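Long-range contacts in exopolygalacturonase (Yersinia enterocolitica, PDB 2UVF), which probably hydrolyses galacturonan chains of pectin from their ends, as an exo-acting family 28 glycoside hydrolase captured here with digalacturonic acid: residues A[37-43]-A[140-146]; A[79-85]-A[112-116]; A[91-95]-A[427-431]; A[469-473]-A[501-505]; A[496-500]-A[517-522]. Residues are numbered along the deposited sequence.

The five contacts sample two domains and the junction between them. Contacts 1 and 2 lie in the N-terminal fibronectin type III domain, their centres 14 Å apart, with contact 2 nested inside the loop that contact 1 closes. Contact 3 joins that domain to the parallel beta-helix; its centre is 13 Å from that of contact 2, and the two touch where Ser82 O lies 3.1 Å from Lys92 NZ, a hydrogen bond. Contacts 4 and 5, also 13 Å apart between centres, share neighbouring beta-helix strands, linked through Ser469 N to Thr498 O at 3.2 Å. In these two contacts, the side chains of Thr498 and Thr472 are about 10 and 11 Å from bound galacturonic acid.

Contact 1. Residues A[37-43]-A[140-146]; sequences APQQLQV and SVASKPI
In this fibronectin type III beta-sandwich, the edge strand 39-42 of the three-stranded sheet runs beside the loop leading into edge strand 146-149 of the four-stranded sheet. The end-to-end directions differ by 31°, and 441 Å² is buried without a direct hydrogen bond between the segments. Ala37 comes first, its CB 3.4 Å from Ala142 O and 3.5 Å from Val141 CG2. Pro38, at polyproline-like angles, sets CD 3.3 Å from Ser140 OG and O 3.4 Å from Ser143 CB; the CA atoms of Pro38 and Ser143 are 5.0 Å apart. Gln39 and Gln40 turn away, Gln40 with positive phi (67/47). That kink returns Leu41 (chi1 t, chi2 p) toward the loop, its CD2 3.8 Å from Ile146 CG1. Gln42 points outward, and its NE2 bonds back to Gln40 O at 2.9 Å (172°), spanning the kink. Ser143 OG (chi1 p) is hydrogen-bonded to Val130 N of strand 125-134, fastening the loop to its own sheet. At the far end, Val43 CG2 meets Ile146 CD1 at 3.9 Å.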
# COMPACT_ATOMS: atom_id res chain seq x y z
N ALA A 37 13.91 26.07 -5.38
CA ALA A 37 13.17 25.81 -4.13
C ALA A 37 12.32 24.54 -4.15
O ALA A 37 11.74 24.20 -5.19
CB ALA A 37 12.30 27.01 -3.77
N PRO A 38 12.24 23.83 -2.99
CA PRO A 38 11.36 22.67 -2.81
C PRO A 38 9.91 22.98 -3.16
O PRO A 38 9.40 24.05 -2.80
CB PRO A 38 11.50 22.35 -1.32
CG PRO A 38 12.86 22.81 -0.99
CD PRO A 38 13.04 24.07 -1.78
N GLN A 39 9.27 22.06 -3.87
CA GLN A 39 7.91 22.27 -4.36
C GLN A 39 6.88 21.54 -3.52
O GLN A 39 7.09 20.40 -3.10
CB GLN A 39 7.77 21.84 -5.83
CG GLN A 39 8.58 22.68 -6.80
CD GLN A 39 8.50 22.18 -8.23
OE1 GLN A 39 7.71 21.27 -8.56
NE2 GLN A 39 9.31 22.78 -9.11
N GLN A 40 5.78 22.24 -3.26
CA GLN A 40 4.54 21.67 -2.71
C GLN A 40 4.62 21.15 -1.28
O GLN A 40 4.12 20.06 -0.99
CB GLN A 40 3.95 20.62 -3.67
CG GLN A 40 3.80 21.15 -5.10
CD GLN A 40 3.21 20.14 -6.06
OE1 GLN A 40 2.33 19.34 -5.70
NE2 GLN A 40 3.67 20.18 -7.30
N LEU A 41 5.20 21.93 -0.38
CA LEU A 41 5.09 21.64 1.04
C LEU A 41 3.60 21.59 1.33
O LEU A 41 2.85 22.39 0.78
CB LEU A 41 5.79 22.70 1.91
CG LEU A 41 5.60 22.59 3.43
CD1 LEU A 41 6.25 21.32 3.98
CD2 LEU A 41 6.14 23.81 4.17
N GLN A 42 3.17 20.64 2.16
CA GLN A 42 1.74 20.47 2.43
C GLN A 42 1.52 19.64 3.68
O GLN A 42 2.41 18.93 4.12
CB GLN A 42 1.04 19.81 1.24
CG GLN A 42 1.45 18.36 1.04
CD GLN A 42 1.12 17.83 -0.32
OE1 GLN A 42 0.15 17.10 -0.47
NE2 GLN A 42 1.93 18.18 -1.31
N VAL A 43 0.33 19.75 4.24
CA VAL A 43 -0.14 18.81 5.25
C VAL A 43 -0.95 17.76 4.49
O VAL A 43 -1.89 18.12 3.77
CB VAL A 43 -1.02 19.49 6.34
CG1 VAL A 43 -1.37 18.50 7.45
CG2 VAL A 43 -0.31 20.71 6.91
N SER A 140 19.06 25.32 -0.10
CA SER A 140 18.36 26.00 -1.20
C SER A 140 17.47 27.10 -0.65
O SER A 140 17.17 27.13 0.55
CB SER A 140 17.51 25.01 -2.01
OG SER A 140 16.27 24.75 -1.36
N VAL A 141 17.03 28.00 -1.53
CA VAL A 141 16.02 28.98 -1.14
C VAL A 141 14.78 28.27 -0.56
O VAL A 141 14.43 27.16 -1.00
CB VAL A 141 15.65 29.97 -2.31
CG1 VAL A 141 16.89 30.71 -2.80
CG2 VAL A 141 14.98 29.25 -3.48
N ALA A 142 14.17 28.89 0.45
CA ALA A 142 13.00 28.32 1.12
C ALA A 142 11.85 28.07 0.14
O ALA A 142 11.73 28.76 -0.89
CB ALA A 142 12.54 29.23 2.25
N SER A 143 11.04 27.06 0.45
CA SER A 143 9.83 26.76 -0.32
C SER A 143 8.86 27.95 -0.20
O SER A 143 9.15 28.91 0.52
CB SER A 143 9.17 25.50 0.24
OG SER A 143 8.92 25.64 1.63
N LYS A 144 7.72 27.88 -0.89
CA LYS A 144 6.61 28.78 -0.59
C LYS A 144 6.08 28.37 0.79
O LYS A 144 6.04 27.17 1.11
CB LYS A 144 5.51 28.70 -1.65
CG LYS A 144 5.94 29.19 -3.03
CD LYS A 144 4.87 30.10 -3.67
CE LYS A 144 5.05 30.25 -5.17
NZ LYS A 144 4.85 28.95 -5.90
N PRO A 145 5.71 29.35 1.63
CA PRO A 145 5.24 28.96 2.95
C PRO A 145 3.86 28.29 2.95
O PRO A 145 3.09 28.43 1.99
CB PRO A 145 5.17 30.30 3.71
CG PRO A 145 5.04 31.32 2.68
CD PRO A 145 5.72 30.82 1.45
N ILE A 146 3.57 27.55 4.01
CA ILE A 146 2.21 27.15 4.30
C ILE A 146 1.88 27.51 5.73
O ILE A 146 2.73 27.45 6.63
CB ILE A 146 1.89 25.63 3.97
CG1 ILE A 146 2.56 24.66 4.95
CG2 ILE A 146 2.21 25.27 2.52
CD1 ILE A 146 1.86 23.31 5.01

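Contact 2. Residues A[79-85]-A[112-116]; sequences GKASDNN and MQNFT
Asn84 (chi1 t) grips the backbone of Thr116 at two points: Thr116 N donates to Asn84 OD1 at 2.6 Å (165°), and Asn84 ND2 donates to Thr116 O at 3.1 Å (159°). A water donates to Asn84 OD1 at 2.8 Å and lies 3.0 Å from Thr116 OG1. Asn85 ND2 makes a weak bond to Asn114 O (2.8 Å) and a better one within its helix to Ala81 O (2.9 Å). Helix 81-85, following strand 76-80 of the fibronectin type III domain with Lys80 at its N-cap position, crosses strand 114-116 at 57° with axes 7.4 Å apart; the CA atoms of Ala81 and Phe115 are 5.4 Å apart. Phe115 (chi1 t) carries Asn84 CG over one ring face, while Ala81 CA lies near the ring edge, 4.2 Å from CD1. Farther out, Ala81 CB packs on Met112 CB at 3.6 Å. The paired amide bonds imply that Asn84 serves edge strand 114-117 much as a neighbouring strand would, through main-chain N and O of one residue.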
# COMPACT_ATOMS: atom_id res chain seq x y z
N GLY A 79 14.32 21.37 12.64
CA GLY A 79 15.19 20.20 12.52
C GLY A 79 15.37 19.69 11.10
O GLY A 79 14.95 20.33 10.14
N LYS A 80 15.99 18.52 10.99
CA LYS A 80 16.24 17.88 9.68
C LYS A 80 15.27 16.73 9.42
O LYS A 80 14.90 16.00 10.36
CB LYS A 80 17.69 17.40 9.57
CG LYS A 80 18.71 18.46 9.93
CD LYS A 80 19.98 18.35 9.12
CE LYS A 80 21.07 17.64 9.89
NZ LYS A 80 22.44 18.19 9.59
N ALA A 81 14.87 16.56 8.16
CA ALA A 81 13.98 15.46 7.75
C ALA A 81 14.48 14.09 8.22
O ALA A 81 13.71 13.31 8.80
CB ALA A 81 13.78 15.46 6.23
N SER A 82 15.77 13.82 7.99
CA SER A 82 16.44 12.57 8.39
C SER A 82 16.30 12.24 9.88
O SER A 82 15.88 11.13 10.22
CB SER A 82 17.92 12.62 8.01
OG SER A 82 18.57 13.71 8.65
N ASP A 83 16.67 13.18 10.75
CA ASP A 83 16.60 13.00 12.21
C ASP A 83 15.16 12.94 12.72
O ASP A 83 14.85 12.23 13.68
CB ASP A 83 17.38 14.10 12.96
CG ASP A 83 18.81 14.31 12.43
OD1 ASP A 83 19.56 13.31 12.21
OD2 ASP A 83 19.21 15.49 12.26
N ASN A 84 14.28 13.70 12.09
CA ASN A 84 12.86 13.63 12.39
C ASN A 84 12.29 12.25 12.09
O ASN A 84 11.69 11.62 12.96
CB ASN A 84 12.08 14.68 11.63
CG ASN A 84 10.63 14.73 12.03
OD1 ASN A 84 9.75 14.16 11.36
ND2 ASN A 84 10.37 15.41 13.14
N ASN A 85 12.52 11.78 10.87
CA ASN A 85 12.19 10.38 10.54
C ASN A 85 12.78 9.32 11.51
O ASN A 85 12.09 8.35 11.82
CB ASN A 85 12.51 10.09 9.08
CG ASN A 85 11.40 10.57 8.13
OD1 ASN A 85 10.64 9.75 7.61
ND2 ASN A 85 11.32 11.89 7.89
N MET A 112 14.49 11.92 2.39
CA MET A 112 13.23 12.06 3.13
C MET A 112 12.37 13.21 2.59
O MET A 112 12.90 14.22 2.11
CB MET A 112 13.47 12.21 4.64
CG MET A 112 14.22 11.02 5.28
SD MET A 112 13.28 9.45 5.39
CE MET A 112 13.86 8.59 3.94
N GLN A 113 11.05 13.02 2.63
CA GLN A 113 10.06 13.97 2.08
C GLN A 113 8.96 14.25 3.12
O GLN A 113 7.91 14.78 2.80
CB GLN A 113 9.42 13.39 0.82
CG GLN A 113 10.36 13.20 -0.36
CD GLN A 113 9.71 12.46 -1.50
OE1 GLN A 113 10.11 11.36 -1.87
NE2 GLN A 113 8.69 13.08 -2.09
N ASN A 114 9.22 13.89 4.37
CA ASN A 114 8.26 14.09 5.45
C ASN A 114 8.95 14.55 6.73
O ASN A 114 10.10 14.20 6.97
CB ASN A 114 7.41 12.83 5.70
CG ASN A 114 8.19 11.73 6.41
OD1 ASN A 114 8.86 10.92 5.75
ND2 ASN A 114 8.09 11.67 7.75
N PHE A 115 8.23 15.33 7.53
CA PHE A 115 8.72 15.83 8.82
C PHE A 115 7.51 16.02 9.74
O PHE A 115 6.58 16.75 9.40
CB PHE A 115 9.48 17.16 8.61
CG PHE A 115 10.04 17.78 9.88
CD1 PHE A 115 11.37 17.61 10.21
CD2 PHE A 115 9.25 18.58 10.69
CE1 PHE A 115 11.90 18.20 11.37
CE2 PHE A 115 9.77 19.17 11.85
CZ PHE A 115 11.10 18.97 12.19
N THR A 116 7.51 15.34 10.88
CA THR A 116 6.41 15.44 11.87
C THR A 116 6.65 16.49 12.98
O THR A 116 7.53 16.32 13.83
CB THR A 116 6.11 14.06 12.51
OG1 THR A 116 5.93 13.10 11.47
CG2 THR A 116 4.86 14.10 13.35
O HOH W 1 8.46 11.85 10.36

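Contact 3. Residues A[91-95]-A[427-431]; sequences AKPYI and FNNYF. With SO4 (sulfate ion), chain G.
Tyr430 and Tyr94, with 96 and 53 Å² buried, form the centre of this contact. The Tyr430 ring (chi1 t) lies beneath the first turn of helix 92-100, with Tyr94 CB over its face in a CH-pi contact, 3.4 Å from Tyr430 CD1. The Tyr94 ring (chi1 m) meets it obliquely, with centroids 5.0 Å apart and planes at 41°. A water links the pair, donating to Tyr94 O at 2.8 Å and to Tyr430 OH at 3.0 Å. Their hydroxyls bond outward, Tyr430 to Glu285 and Tyr94 to Asp284, while Tyr94 OH is 2.6 Å from O2 of a sulfate probably from the crystallisation liquor. Ile95 contributes 44 Å², its CG1 4.1 Å from Tyr430 CD1 and its N bonded to Ala91 O at 3.0 Å. Ala91 makes the closest backbone approach, its CA 5.2 Å from that of Tyr430 and its CB 3.7 Å from Tyr430 N. This is an interdomain junction, a short fibronectin-domain helix seated on a turn of the parallel beta-helix.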
# COMPACT_ATOMS: atom_id res chain seq x y z
N ALA A 91 9.61 2.91 9.31
CA ALA A 91 10.38 2.48 8.15
C ALA A 91 11.86 2.87 8.22
O ALA A 91 12.71 2.12 7.75
CB ALA A 91 9.78 3.03 6.88
N LYS A 92 12.15 4.04 8.78
CA LYS A 92 13.46 4.66 8.70
C LYS A 92 14.64 3.89 9.30
O LYS A 92 15.68 3.84 8.67
CB LYS A 92 13.43 6.09 9.26
CG LYS A 92 14.74 6.86 9.16
CD LYS A 92 15.24 6.98 7.73
CE LYS A 92 16.24 8.12 7.59
NZ LYS A 92 16.82 8.44 8.91
N PRO A 93 14.51 3.30 10.51
CA PRO A 93 15.63 2.45 10.94
C PRO A 93 15.95 1.28 9.97
O PRO A 93 17.13 0.89 9.85
CB PRO A 93 15.17 1.91 12.30
CG PRO A 93 13.70 2.10 12.32
CD PRO A 93 13.44 3.35 11.54
N TYR A 94 14.92 0.75 9.30
CA TYR A 94 15.10 -0.27 8.27
C TYR A 94 15.75 0.28 7.02
O TYR A 94 16.58 -0.37 6.42
CB TYR A 94 13.77 -0.94 7.93
CG TYR A 94 13.33 -1.91 9.01
CD1 TYR A 94 13.72 -3.25 8.99
CD2 TYR A 94 12.52 -1.47 10.05
CE1 TYR A 94 13.32 -4.12 9.98
CE2 TYR A 94 12.13 -2.33 11.06
CZ TYR A 94 12.51 -3.65 11.03
OH TYR A 94 12.09 -4.48 12.06
N ILE A 95 15.37 1.49 6.63
CA ILE A 95 15.97 2.15 5.49
C ILE A 95 17.45 2.43 5.73
O ILE A 95 18.28 2.26 4.83
CB ILE A 95 15.21 3.47 5.12
CG1 ILE A 95 13.81 3.13 4.60
CG2 ILE A 95 16.05 4.37 4.14
CD1 ILE A 95 12.79 4.24 4.77
N PHE A 427 5.87 7.04 -1.00
CA PHE A 427 7.22 7.48 -0.69
C PHE A 427 7.69 7.13 0.74
O PHE A 427 6.89 6.97 1.63
CB PHE A 427 7.40 8.99 -1.00
CG PHE A 427 6.52 9.92 -0.18
CD1 PHE A 427 7.02 10.53 0.98
CD2 PHE A 427 5.21 10.22 -0.58
CE1 PHE A 427 6.23 11.41 1.75
CE2 PHE A 427 4.40 11.09 0.18
CZ PHE A 427 4.91 11.68 1.35
N ASN A 428 9.01 7.03 0.92
CA ASN A 428 9.63 6.77 2.22
C ASN A 428 9.11 5.52 2.94
O ASN A 428 8.94 5.51 4.16
CB ASN A 428 9.55 8.02 3.13
CG ASN A 428 10.22 9.25 2.53
OD1 ASN A 428 11.03 9.14 1.59
ND2 ASN A 428 9.90 10.42 3.06
N ASN A 429 8.85 4.47 2.16
CA ASN A 429 8.38 3.19 2.71
C ASN A 429 9.49 2.22 2.68
O ASN A 429 10.41 2.33 1.83
CB ASN A 429 7.18 2.63 1.92
CG ASN A 429 6.02 3.56 1.91
OD1 ASN A 429 5.39 3.74 2.93
ND2 ASN A 429 5.74 4.21 0.77
N TYR A 430 9.42 1.27 3.61
CA TYR A 430 10.29 0.09 3.57
C TYR A 430 9.47 -1.17 3.24
O TYR A 430 8.61 -1.57 4.00
CB TYR A 430 10.99 -0.07 4.90
CG TYR A 430 12.03 -1.15 4.95
CD1 TYR A 430 13.33 -0.91 4.53
CD2 TYR A 430 11.73 -2.42 5.46
CE1 TYR A 430 14.30 -1.92 4.62
CE2 TYR A 430 12.66 -3.41 5.54
CZ TYR A 430 13.95 -3.17 5.12
OH TYR A 430 14.90 -4.18 5.23
N PHE A 431 9.73 -1.77 2.09
CA PHE A 431 9.04 -3.00 1.70
C PHE A 431 9.95 -4.17 2.05
O PHE A 431 11.10 -4.19 1.62
CB PHE A 431 8.70 -3.01 0.20
CG PHE A 431 7.88 -1.84 -0.24
CD1 PHE A 431 6.50 -1.93 -0.30
CD2 PHE A 431 8.49 -0.64 -0.60
CE1 PHE A 431 5.72 -0.83 -0.70
CE2 PHE A 431 7.74 0.46 -1.00
CZ PHE A 431 6.34 0.37 -1.06
S SO4 G . 8.81 -3.40 12.67
O1 SO4 G . 8.29 -2.14 13.20
O2 SO4 G . 9.99 -3.78 13.44
O3 SO4 G . 7.84 -4.49 12.73
O4 SO4 G . 9.15 -3.19 11.27
O HOH W 2 17.22 -3.08 6.86

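Contact 4. Residues A[469-473]-A[501-505]; sequences STSTI and YADSN
Tyr501 opens the second segment just after strand 493-500, in extended conformation (-64/134), with its CA 4.3 Å from that of Ser471. Its CA-to-CB bond is directed away overall and chi1 is t; even so, the near edge of the ring reaches back, so that CD1 lies 3.2 Å from Ser471 OG, close to the ring plane. Ser471 (chi1 t) points toward this loop. Ala502 (-101/-130) follows, its N 3.9 Å from Ser471 CB and its CB packed against Thr472 CG2 at 3.4 Å. Thr472 holds chi1 p, which sets its OG1 3.1 Å from Thr470 OG1 in a hydrogen bond and presents the methyl to the other segment. Asp503 comes next with phi/psi -176/-50, its CA 6.0 Å from that of Thr472. The carboxylate approaches segment 469-473: Asp503 OD1 is 3.0 Å from Thr472 CG2, and Ser471 OG donates a weak hydrogen bond to Asp503 OD2 at 3.4 Å, though the place of OD2 is uncertain and little rests on this bond. Beyond it the loop leaves through Ser504 to a cis peptide before Asn505. Backbone bonds of Ser469 with Thr498 and Ser471 with Asp500 join the neighbouring parallel strands 463-470 and 493-500 where they run into the two loops. With 223 Å² buried, this is the stacking of loops from successive coils of a right-handed parallel beta-helix, the fold of family 28 glycoside hydrolases.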
# COMPACT_ATOMS: atom_id res chain seq x y z
N SER A 469 -2.50 -7.55 -16.15
CA SER A 469 -3.89 -7.48 -16.61
C SER A 469 -4.19 -8.67 -17.51
O SER A 469 -3.33 -9.54 -17.68
CB SER A 469 -4.17 -6.17 -17.35
OG SER A 469 -5.56 -5.96 -17.50
N THR A 470 -5.42 -8.73 -18.03
CA THR A 470 -5.76 -9.55 -19.21
C THR A 470 -6.57 -8.69 -20.19
O THR A 470 -7.06 -7.62 -19.82
CB THR A 470 -6.49 -10.91 -18.89
OG1 THR A 470 -7.83 -10.66 -18.42
CG2 THR A 470 -5.73 -11.75 -17.86
N SER A 471 -6.68 -9.16 -21.43
CA SER A 471 -7.45 -8.47 -22.46
C SER A 471 -8.95 -8.36 -22.15
O SER A 471 -9.59 -7.37 -22.53
CB SER A 471 -7.24 -9.16 -23.82
OG SER A 471 -7.94 -8.50 -24.86
N THR A 472 -9.50 -9.35 -21.45
CA THR A 472 -10.92 -9.32 -21.05
C THR A 472 -11.24 -8.29 -19.96
O THR A 472 -12.37 -7.78 -19.91
CB THR A 472 -11.47 -10.72 -20.63
OG1 THR A 472 -10.64 -11.30 -19.61
CG2 THR A 472 -11.56 -11.65 -21.83
N ILE A 473 -10.28 -7.98 -19.10
CA ILE A 473 -10.47 -6.97 -18.04
C ILE A 473 -10.58 -5.54 -18.60
O ILE A 473 -11.31 -4.69 -18.06
CB ILE A 473 -9.39 -7.07 -16.93
CG1 ILE A 473 -9.62 -8.34 -16.11
CG2 ILE A 473 -9.45 -5.86 -16.00
CD1 ILE A 473 -8.41 -8.87 -15.40
N TYR A 501 -4.09 -11.77 -23.30
CA TYR A 501 -5.27 -11.79 -24.21
C TYR A 501 -6.02 -13.10 -24.29
O TYR A 501 -5.42 -14.14 -24.47
CB TYR A 501 -4.89 -11.38 -25.65
CG TYR A 501 -5.98 -11.67 -26.73
CD1 TYR A 501 -7.05 -10.81 -26.92
CD2 TYR A 501 -5.92 -12.78 -27.55
CE1 TYR A 501 -8.01 -11.05 -27.86
CE2 TYR A 501 -6.88 -13.02 -28.50
CZ TYR A 501 -7.93 -12.14 -28.65
OH TYR A 501 -8.90 -12.35 -29.60
N ALA A 502 -7.35 -13.04 -24.21
CA ALA A 502 -8.16 -14.22 -23.91
C ALA A 502 -8.82 -14.85 -25.13
O ALA A 502 -8.19 -15.10 -26.15
CB ALA A 502 -9.20 -13.90 -22.91
N ASP A 503 -10.12 -15.09 -25.00
CA ASP A 503 -11.05 -14.00 -24.79
C ASP A 503 -12.45 -14.55 -24.58
O ASP A 503 -13.13 -14.23 -23.63
CB ASP A 503 -10.99 -13.04 -26.00
CG ASP A 503 -10.90 -11.57 -25.59
OD1 ASP A 503 -11.77 -11.10 -24.81
OD2 ASP A 503 -9.99 -10.87 -26.10
N SER A 504 -12.85 -15.42 -25.49
CA SER A 504 -14.16 -16.10 -25.51
C SER A 504 -14.21 -17.42 -26.35
O SER A 504 -14.80 -17.43 -27.43
CB SER A 504 -15.31 -15.14 -25.89
OG SER A 504 -15.33 -14.83 -27.28
N ASN A 505 -13.64 -18.53 -25.87
CA ASN A 505 -12.93 -18.69 -24.57
C ASN A 505 -13.65 -18.04 -23.37
O ASN A 505 -13.07 -17.27 -22.59
CB ASN A 505 -11.45 -18.26 -24.70
CG ASN A 505 -10.79 -18.80 -25.98
OD1 ASN A 505 -10.34 -18.02 -26.84
ND2 ASN A 505 -10.74 -20.12 -26.12

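Contact 5. Residues A[496-500]-A[517-522]; sequences VMTLD and AQFYDF
A single methionine methyl fills the gap between two phenylalanines. Met497 (chi1 m, chi2 t, chi3 p) extends CE over the face of the Phe522 ring, 3.7 Å from its centroid and 11° off the normal, a CH-pi contact; the same CE touches Phe519 CB at 3.3 Å. Met497 SD, 4.6 Å from the Phe522 centroid and oblique, adds a Met-aromatic interaction. Strands 496-500 and 518-522 run 143° apart in direction with axes 7.9 Å apart at closest; the nearest CA pair is Leu499 with Gln518 at 7.1 Å. They therefore meet through side chains, as two walls of the parallel beta-helix facing across its interior, strand 496-500 bonding instead to strands 463-470 and 539-542. Phe519 (chi1 m) turns its ring edge to the other wall, with CE2 3.3 Å from Thr498 O. Asp521 adopts positive phi (65/62), a kink that lets Phe519 and Phe522 both point inward. Further along strand 496-500, Leu499 (chi1 -142°) places CD1 3.2 Å from Ala517 O and CD2 4.0 Å from Ala517 CB.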
# COMPACT_ATOMS: atom_id res chain seq x y z
N VAL A 496 7.70 -6.25 -13.89
CA VAL A 496 6.89 -7.06 -14.81
C VAL A 496 5.69 -6.26 -15.31
O VAL A 496 5.10 -5.45 -14.59
CB VAL A 496 6.40 -8.40 -14.19
CG1 VAL A 496 5.90 -9.34 -15.28
CG2 VAL A 496 7.51 -9.07 -13.44
N MET A 497 5.37 -6.46 -16.59
CA MET A 497 4.22 -5.89 -17.25
C MET A 497 3.68 -7.01 -18.13
O MET A 497 4.15 -7.21 -19.25
CB MET A 497 4.63 -4.71 -18.12
CG MET A 497 5.40 -3.61 -17.42
SD MET A 497 5.68 -2.21 -18.53
CE MET A 497 4.02 -1.59 -18.77
N THR A 498 2.72 -7.78 -17.62
CA THR A 498 2.10 -8.85 -18.41
C THR A 498 0.70 -8.47 -18.83
O THR A 498 -0.02 -7.81 -18.08
CB THR A 498 2.09 -10.21 -17.70
OG1 THR A 498 1.89 -10.03 -16.29
CG2 THR A 498 3.40 -10.93 -17.91
N LEU A 499 0.34 -8.87 -20.06
CA LEU A 499 -0.97 -8.61 -20.66
C LEU A 499 -1.42 -9.90 -21.35
O LEU A 499 -0.91 -10.25 -22.43
CB LEU A 499 -0.89 -7.47 -21.67
CG LEU A 499 -2.02 -6.44 -21.80
CD1 LEU A 499 -1.62 -5.37 -22.81
CD2 LEU A 499 -3.36 -7.07 -22.17
N ASP A 500 -2.37 -10.60 -20.74
CA ASP A 500 -2.75 -11.92 -21.22
C ASP A 500 -4.13 -11.93 -21.96
O ASP A 500 -5.18 -12.08 -21.32
CB ASP A 500 -2.68 -12.95 -20.06
CG ASP A 500 -1.41 -12.80 -19.18
OD1 ASP A 500 -0.97 -11.66 -18.92
OD2 ASP A 500 -0.84 -13.83 -18.73
N ALA A 517 -7.26 -4.38 -22.75
CA ALA A 517 -6.36 -3.83 -21.75
C ALA A 517 -5.00 -3.50 -22.33
O ALA A 517 -4.55 -4.16 -23.28
CB ALA A 517 -6.22 -4.78 -20.55
N GLN A 518 -4.35 -2.50 -21.75
CA GLN A 518 -3.06 -2.00 -22.23
C GLN A 518 -2.30 -1.22 -21.15
O GLN A 518 -2.90 -0.51 -20.34
CB GLN A 518 -3.25 -1.13 -23.49
CG GLN A 518 -4.22 0.04 -23.31
CD GLN A 518 -4.85 0.53 -24.62
OE1 GLN A 518 -4.15 0.97 -25.53
NE2 GLN A 518 -6.18 0.47 -24.69
N PHE A 519 -0.99 -1.37 -21.16
CA PHE A 519 -0.10 -0.58 -20.32
C PHE A 519 0.74 0.34 -21.20
O PHE A 519 1.33 -0.09 -22.19
CB PHE A 519 0.80 -1.49 -19.48
CG PHE A 519 0.05 -2.38 -18.53
CD1 PHE A 519 -0.62 -1.85 -17.43
CD2 PHE A 519 0.03 -3.76 -18.73
CE1 PHE A 519 -1.32 -2.66 -16.55
CE2 PHE A 519 -0.65 -4.59 -17.85
CZ PHE A 519 -1.33 -4.04 -16.76
N TYR A 520 0.75 1.62 -20.85
CA TYR A 520 1.56 2.59 -21.57
C TYR A 520 1.97 3.78 -20.68
O TYR A 520 1.30 4.10 -19.68
CB TYR A 520 0.89 3.04 -22.89
CG TYR A 520 -0.33 3.90 -22.76
CD1 TYR A 520 -0.22 5.28 -22.63
CD2 TYR A 520 -1.62 3.33 -22.78
CE1 TYR A 520 -1.36 6.08 -22.50
CE2 TYR A 520 -2.76 4.13 -22.66
CZ TYR A 520 -2.62 5.50 -22.52
OH TYR A 520 -3.74 6.29 -22.39
N ASP A 521 3.06 4.44 -21.07
CA ASP A 521 3.56 5.60 -20.34
C ASP A 521 4.01 5.17 -18.93
O ASP A 521 3.45 5.59 -17.91
CB ASP A 521 2.51 6.73 -20.35
CG ASP A 521 3.03 8.02 -19.76
OD1 ASP A 521 4.27 8.24 -19.77
OD2 ASP A 521 2.19 8.82 -19.27
N PHE A 522 5.00 4.28 -18.91
CA PHE A 522 5.66 3.81 -17.69
C PHE A 522 7.09 4.31 -17.71
O PHE A 522 7.78 4.21 -18.72
CB PHE A 522 5.68 2.28 -17.61
CG PHE A 522 4.46 1.67 -16.95
CD1 PHE A 522 3.17 2.02 -17.34
CD2 PHE A 522 4.62 0.72 -15.93
CE1 PHE A 522 2.06 1.45 -16.72
CE2 PHE A 522 3.50 0.14 -15.31
CZ PHE A 522 2.23 0.51 -15.71